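PDB 2YZV: ADP-ribosylglycohydrolase from Thermus thermophilus, which belongs to the ADP-ribosylglycohydrolase family and folds as a single, all-helical chain that binds magnesium ions. Local coordinates for residues Asp78-Tyr83 with Arg107-Tyr112; Arg72-Lys77 with Asp117-Asp122. All blocks are in the same frame, centred on the assembly; numbering follows the deposited sequence.

Contact 1 (Asp78-Tyr83 with Arg107-Tyr112); sequences DQMDRY and RALERY
The helical segments Asp78-Tyr83 and Arg107-Tyr112 cross steeply, their axes 10.2 Å apart at closest approach with 114° between their N-to-C directions, and the backbones come nearest at Met80 and Leu109. Met80 fills the crossing. Met80 CB lies over one face of the Tyr112 ring, a CH-pi contact 3.8 Å from the ring centroid, and bends at chi2 and chi3 bring Met80 CE to 3.7 Å from Tyr112 CB. The same CE meets Leu109 CD2, which in turn rests on Tyr83 CB at 3.7 Å; beyond CB the Tyr83 ring leads away from the contact. Tyr112, with CG anti to its backbone N (chi1 169°), reaches across to the other helix, and its OH donates a short 2.6 Å hydrogen bond to Asp81 OD1. That oxygen sits in the ring plane, yet the hydroxyl meets it from above the carboxylate plane. Lys77 NZ also hydrogen-bonds Tyr112 OH, so two partners fix the phenol tip and probably polarise it. Helix 76-89 thus packs against helix 105-115 through this apolar patch and the tyrosine-aspartate hydrogen bond at its rim, while Gln79, Arg82 and Tyr83 touch helix 57-72.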
loop_
_atom_site.group_PDB
_atom_site.type_symbol
_atom_site.label_atom_id
_atom_site.label_comp_id
_atom_site.label_asym_id
_atom_site.label_seq_id
_atom_site.Cartn_x
_atom_site.Cartn_y
_atom_site.Cartn_z
ATOM N N ASP A 78 -3.649 -14.198 13.777
ATOM C CA ASP A 78 -3.645 -13.006 14.620
ATOM C C ASP A 78 -3.977 -11.765 13.798
ATOM O O ASP A 78 -4.629 -10.842 14.284
ATOM C CB ASP A 78 -2.286 -12.833 15.299
ATOM C CG ASP A 78 -2.234 -11.604 16.189
ATOM O OD1 ASP A 78 -1.666 -10.578 15.760
ATOM O OD2 ASP A 78 -2.773 -11.657 17.313
ATOM N N GLN A 79 -3.526 -11.743 12.549
ATOM C CA GLN A 79 -3.817 -10.609 11.683
ATOM C C GLN A 79 -5.326 -10.463 11.555
ATOM O O GLN A 79 -5.872 -9.370 11.717
ATOM C CB GLN A 79 -3.201 -10.826 10.301
ATOM C CG GLN A 79 -1.695 -10.665 10.274
ATOM C CD GLN A 79 -1.072 -11.228 9.015
ATOM O OE1 GLN A 79 -1.718 -11.302 7.966
ATOM N NE2 GLN A 79 0.195 -11.618 9.106
ATOM N N MET A 80 -5.996 -11.579 11.283
ATOM C CA MET A 80 -7.441 -11.585 11.125
ATOM C C MET A 80 -8.179 -11.298 12.427
ATOM O O MET A 80 -9.238 -10.676 12.408
ATOM C CB MET A 80 -7.892 -12.920 10.521
ATOM C CG MET A 80 -7.481 -13.090 9.059
ATOM S SD MET A 80 -8.311 -11.917 7.944
ATOM C CE MET A 80 -9.785 -12.874 7.511
ATOM N N ASP A 81 -7.633 -11.742 13.558
ATOM C CA ASP A 81 -8.275 -11.462 14.837
ATOM C C ASP A 81 -8.321 -9.944 14.993
ATOM O O ASP A 81 -9.323 -9.381 15.434
ATOM C CB ASP A 81 -7.489 -12.060 16.011
ATOM C CG ASP A 81 -7.588 -13.572 16.081
ATOM O OD1 ASP A 81 -8.661 -14.117 15.747
ATOM O OD2 ASP A 81 -6.598 -14.215 16.490
ATOM N N ARG A 82 -7.231 -9.285 14.614
ATOM C CA ARG A 82 -7.152 -7.836 14.718
ATOM C C ARG A 82 -8.056 -7.126 13.711
ATOM O O ARG A 82 -8.742 -6.171 14.072
ATOM C CB ARG A 82 -5.705 -7.371 14.544
ATOM C CG ARG A 82 -4.765 -7.860 15.637
ATOM C CD ARG A 82 -3.336 -7.426 15.353
ATOM N NE ARG A 82 -2.374 -8.017 16.280
ATOM C CZ ARG A 82 -2.227 -7.651 17.549
ATOM N NH1 ARG A 82 -2.976 -6.683 18.061
ATOM N NH2 ARG A 82 -1.328 -8.259 18.309
ATOM N N TYR A 83 -8.064 -7.579 12.457
ATOM C CA TYR A 83 -8.920 -6.947 11.455
ATOM C C TYR A 83 -10.376 -7.067 11.883
ATOM O O TYR A 83 -11.148 -6.115 11.777
ATOM C CB TYR A 83 -8.780 -7.604 10.075
ATOM C CG TYR A 83 -7.416 -7.534 9.424
ATOM C CD1 TYR A 83 -6.560 -6.453 9.636
ATOM C CD2 TYR A 83 -6.997 -8.542 8.556
ATOM C CE1 TYR A 83 -5.320 -6.382 8.998
ATOM C CE2 TYR A 83 -5.769 -8.480 7.914
ATOM C CZ TYR A 83 -4.933 -7.402 8.138
ATOM O OH TYR A 83 -3.716 -7.351 7.496
ATOM N N ARG A 107 -16.800 -9.852 3.926
ATOM C CA ARG A 107 -17.176 -11.248 3.758
ATOM C C ARG A 107 -16.048 -12.154 4.247
ATOM O O ARG A 107 -16.294 -13.167 4.901
ATOM C CB ARG A 107 -17.490 -11.536 2.288
ATOM C CG ARG A 107 -17.765 -12.999 1.975
ATOM C CD ARG A 107 -18.551 -13.131 0.683
ATOM N NE ARG A 107 -17.989 -12.299 -0.375
ATOM C CZ ARG A 107 -18.581 -12.073 -1.543
ATOM N NH1 ARG A 107 -19.762 -12.620 -1.807
ATOM N NH2 ARG A 107 -18.002 -11.288 -2.441
ATOM N N ALA A 108 -14.812 -11.781 3.935
ATOM C CA ALA A 108 -13.661 -12.565 4.362
ATOM C C ALA A 108 -13.602 -12.593 5.887
ATOM O O ALA A 108 -13.351 -13.635 6.490
ATOM C CB ALA A 108 -12.377 -11.969 3.794
ATOM N N LEU A 109 -13.840 -11.446 6.513
ATOM C CA LEU A 109 -13.803 -11.375 7.968
ATOM C C LEU A 109 -14.894 -12.229 8.614
ATOM O O LEU A 109 -14.652 -12.890 9.623
ATOM C CB LEU A 109 -13.918 -9.919 8.427
ATOM C CG LEU A 109 -12.758 -9.025 7.972
ATOM C CD1 LEU A 109 -12.982 -7.603 8.454
ATOM C CD2 LEU A 109 -11.443 -9.567 8.513
ATOM N N GLU A 110 -16.092 -12.225 8.037
ATOM C CA GLU A 110 -17.177 -13.030 8.591
ATOM C C GLU A 110 -16.948 -14.512 8.295
ATOM O O GLU A 110 -17.394 -15.378 9.049
ATOM C CB GLU A 110 -18.526 -12.584 8.023
ATOM C CG GLU A 110 -18.977 -11.202 8.489
ATOM C CD GLU A 110 -19.184 -11.118 9.995
ATOM O OE1 GLU A 110 -19.242 -12.174 10.662
ATOM O OE2 GLU A 110 -19.305 -9.985 10.512
ATOM N N ARG A 111 -16.256 -14.802 7.196
ATOM C CA ARG A 111 -15.949 -16.185 6.844
ATOM C C ARG A 111 -14.983 -16.711 7.905
ATOM O O ARG A 111 -15.145 -17.819 8.413
ATOM C CB ARG A 111 -15.300 -16.250 5.456
ATOM C CG ARG A 111 -14.897 -17.646 5.003
ATOM C CD ARG A 111 -14.353 -17.633 3.573
ATOM N NE ARG A 111 -15.390 -17.387 2.567
ATOM C CZ ARG A 111 -15.459 -16.307 1.790
ATOM N NH1 ARG A 111 -14.551 -15.343 1.889
ATOM N NH2 ARG A 111 -16.434 -16.196 0.897
ATOM N N TYR A 112 -13.985 -15.901 8.247
ATOM C CA TYR A 112 -13.010 -16.276 9.263
ATOM C C TYR A 112 -13.693 -16.447 10.621
ATOM O O TYR A 112 -13.437 -17.411 11.349
ATOM C CB TYR A 112 -11.919 -15.205 9.378
ATOM C CG TYR A 112 -11.039 -15.390 10.589
ATOM C CD1 TYR A 112 -10.206 -16.503 10.702
ATOM C CD2 TYR A 112 -11.077 -14.484 11.650
ATOM C CE1 TYR A 112 -9.436 -16.713 11.838
ATOM C CE2 TYR A 112 -10.309 -14.684 12.794
ATOM C CZ TYR A 112 -9.493 -15.802 12.879
ATOM O OH TYR A 112 -8.732 -16.020 14.003
#

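Contact 2 (Arg72-Lys77 with Asp117-Asp122)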
loop_
_atom_site.group_PDB
_atom_site.type_symbol
_atom_site.label_atom_id
_atom_site.label_comp_id
_atom_site.label_asym_id
_atom_site.label_seq_id
_atom_site.Cartn_x
_atom_site.Cartn_y
_atom_site.Cartn_z
ATOM N N ARG A 72 3.883 -10.910 17.191
ATOM C CA ARG A 72 4.011 -12.350 17.004
ATOM C C ARG A 72 4.476 -12.824 15.635
ATOM O O ARG A 72 4.041 -13.872 15.155
ATOM C CB ARG A 72 2.691 -13.030 17.366
ATOM C CG ARG A 72 1.473 -12.413 16.720
ATOM C CD ARG A 72 0.330 -12.347 17.718
ATOM N NE ARG A 72 -0.008 -13.662 18.257
ATOM C CZ ARG A 72 -0.943 -13.874 19.178
ATOM N NH1 ARG A 72 -1.638 -12.856 19.669
ATOM N NH2 ARG A 72 -1.181 -15.105 19.612
ATOM N N GLY A 73 5.379 -12.064 15.023
ATOM C CA GLY A 73 5.902 -12.433 13.720
ATOM C C GLY A 73 4.804 -12.571 12.686
ATOM O O GLY A 73 3.788 -11.880 12.765
ATOM N N PHE A 74 5.002 -13.462 11.718
ATOM C CA PHE A 74 4.005 -13.665 10.675
ATOM C C PHE A 74 2.950 -14.655 11.151
ATOM O O PHE A 74 3.169 -15.869 11.145
ATOM C CB PHE A 74 4.661 -14.186 9.398
ATOM C CG PHE A 74 3.774 -14.086 8.197
ATOM C CD1 PHE A 74 3.577 -12.862 7.569
ATOM C CD2 PHE A 74 3.088 -15.201 7.725
ATOM C CE1 PHE A 74 2.707 -12.746 6.492
ATOM C CE2 PHE A 74 2.215 -15.096 6.648
ATOM C CZ PHE A 74 2.022 -13.864 6.029
ATOM N N ASP A 75 1.800 -14.124 11.551
ATOM C CA ASP A 75 0.705 -14.926 12.076
ATOM C C ASP A 75 -0.626 -14.460 11.480
ATOM O O ASP A 75 -1.291 -13.586 12.036
ATOM C CB ASP A 75 0.704 -14.776 13.604
ATOM C CG ASP A 75 -0.345 -15.625 14.291
ATOM O OD1 ASP A 75 -0.327 -15.668 15.543
ATOM O OD2 ASP A 75 -1.180 -16.241 13.603
ATOM N N PRO A 76 -1.025 -15.036 10.330
ATOM C CA PRO A 76 -2.282 -14.663 9.671
ATOM C C PRO A 76 -3.509 -14.763 10.574
ATOM O O PRO A 76 -4.432 -13.958 10.467
ATOM C CB PRO A 76 -2.350 -15.626 8.488
ATOM C CG PRO A 76 -0.906 -15.785 8.126
ATOM C CD PRO A 76 -0.266 -15.984 9.495
ATOM N N LYS A 77 -3.529 -15.755 11.456
ATOM C CA LYS A 77 -4.659 -15.904 12.359
ATOM C C LYS A 77 -4.775 -14.652 13.230
ATOM O O LYS A 77 -5.861 -14.103 13.390
ATOM C CB LYS A 77 -4.487 -17.145 13.241
ATOM C CG LYS A 77 -5.605 -17.331 14.245
ATOM C CD LYS A 77 -5.410 -18.594 15.071
ATOM C CE LYS A 77 -6.531 -18.753 16.087
ATOM N NZ LYS A 77 -7.867 -18.729 15.425
ATOM N N ASP A 117 -10.809 -20.144 9.474
ATOM C CA ASP A 117 -9.825 -20.168 8.388
ATOM C C ASP A 117 -9.257 -18.759 8.202
ATOM O O ASP A 117 -9.957 -17.862 7.746
ATOM C CB ASP A 117 -10.493 -20.628 7.088
ATOM C CG ASP A 117 -9.524 -20.699 5.917
ATOM O OD1 ASP A 117 -8.316 -20.433 6.114
ATOM O OD2 ASP A 117 -9.976 -21.026 4.795
ATOM N N PRO A 118 -7.977 -18.551 8.548
ATOM C CA PRO A 118 -7.382 -17.218 8.396
ATOM C C PRO A 118 -7.236 -16.754 6.949
ATOM O O PRO A 118 -7.251 -15.553 6.678
ATOM C CB PRO A 118 -6.042 -17.357 9.107
ATOM C CG PRO A 118 -5.687 -18.786 8.872
ATOM C CD PRO A 118 -6.998 -19.508 9.094
ATOM N N TYR A 119 -7.090 -17.698 6.024
ATOM C CA TYR A 119 -6.953 -17.352 4.610
ATOM C C TYR A 119 -8.352 -17.386 4.019
ATOM O O TYR A 119 -8.669 -18.210 3.155
ATOM C CB TYR A 119 -6.035 -18.362 3.924
ATOM C CG TYR A 119 -4.648 -18.368 4.516
ATOM C CD1 TYR A 119 -3.825 -17.245 4.421
ATOM C CD2 TYR A 119 -4.162 -19.485 5.191
ATOM C CE1 TYR A 119 -2.549 -17.234 4.982
ATOM C CE2 TYR A 119 -2.888 -19.484 5.758
ATOM C CZ TYR A 119 -2.090 -18.356 5.650
ATOM O OH TYR A 119 -0.832 -18.351 6.208
ATOM N N ALA A 120 -9.179 -16.460 4.496
ATOM C CA ALA A 120 -10.580 -16.374 4.108
ATOM C C ALA A 120 -10.905 -15.673 2.800
ATOM O O ALA A 120 -12.076 -15.487 2.478
ATOM C CB ALA A 120 -11.370 -15.740 5.239
ATOM N N GLY A 121 -9.887 -15.278 2.047
ATOM C CA GLY A 121 -10.156 -14.619 0.783
ATOM C C GLY A 121 -10.717 -15.620 -0.210
ATOM O O GLY A 121 -10.404 -16.811 -0.137
ATOM N N ASP A 122 -11.565 -15.152 -1.119
ATOM C CA ASP A 122 -12.139 -16.030 -2.131
ATOM C C ASP A 122 -11.735 -15.546 -3.517
ATOM O O ASP A 122 -11.155 -14.469 -3.663
ATOM C CB ASP A 122 -13.668 -16.098 -2.002
ATOM C CG ASP A 122 -14.329 -14.737 -2.085
ATOM O OD1 ASP A 122 -14.078 -14.008 -3.066
ATOM O OD2 ASP A 122 -15.113 -14.402 -1.171
#
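Tyr119 OH is gripped by one hydrogen bond, from Arg153 NE of helix 147-156, and Pro76 packs closely beside it. Pro76 CG stands 3.2 Å from Tyr119 OH and 3.8 Å from Tyr119 CZ, the pyrrolidine crossing the phenol end obliquely. With CG anti to its carbonyl carbon (chi1 -61°), Tyr119 swings its ring out to Pro76, and Arg156 adds a cation-pi contact. Phe74 offers a ring edge to the same hydroxyl, more loosely, with its CE2 4.5 Å from Tyr119 OH. Next to this, two prolines meet: Pro76 CB lies 4.1 Å from Pro118 CB, and the latter also leans on the backbone of Lys77, 3.8 Å from Lys77 N. Each segment also carries its own internal bonds. Asp117 OD1 accepts from Tyr119 N at 3.0 Å, approached from well above the carboxylate plane, which makes an Asx turn; Tyr119 is then the centre of an inverse gamma turn closed by a weak bond from Ala120 N to Pro118 O. In 72-77, Arg72 NE forms a salt bridge with Asp75 OD1 at 3.4 Å, and Asp75 OD2 makes a weak bond to Asp78 N. The arrangement is that of a helix N-terminus, with Asp75 as N-cap and Pro76 in the first turn, packed at the surface of this all-helical fold against a loop folded by an Asx turn.

In the fold
From the N terminus, the chain leaves helix 57-72, turns through Arg72-Lys77 and enters helix 76-89, whose early turns supply contact 1. After an unmodelled stretch, helix 105-115 returns to close contact 1, and the loop beyond it closes contact 2. Contact 1 is therefore nested inside the loop closed by contact 2, like an inner clasp within an outer one, their centres about 8 Å apart. Direct bonds join them: Arg72 NH1 forms a salt bridge with Asp78 OD2, and Arg111 NH1 probably hydrogen-bonds Ala120 O. Together they hold helix 76-89 against helix 105-115 and the loop that follows it.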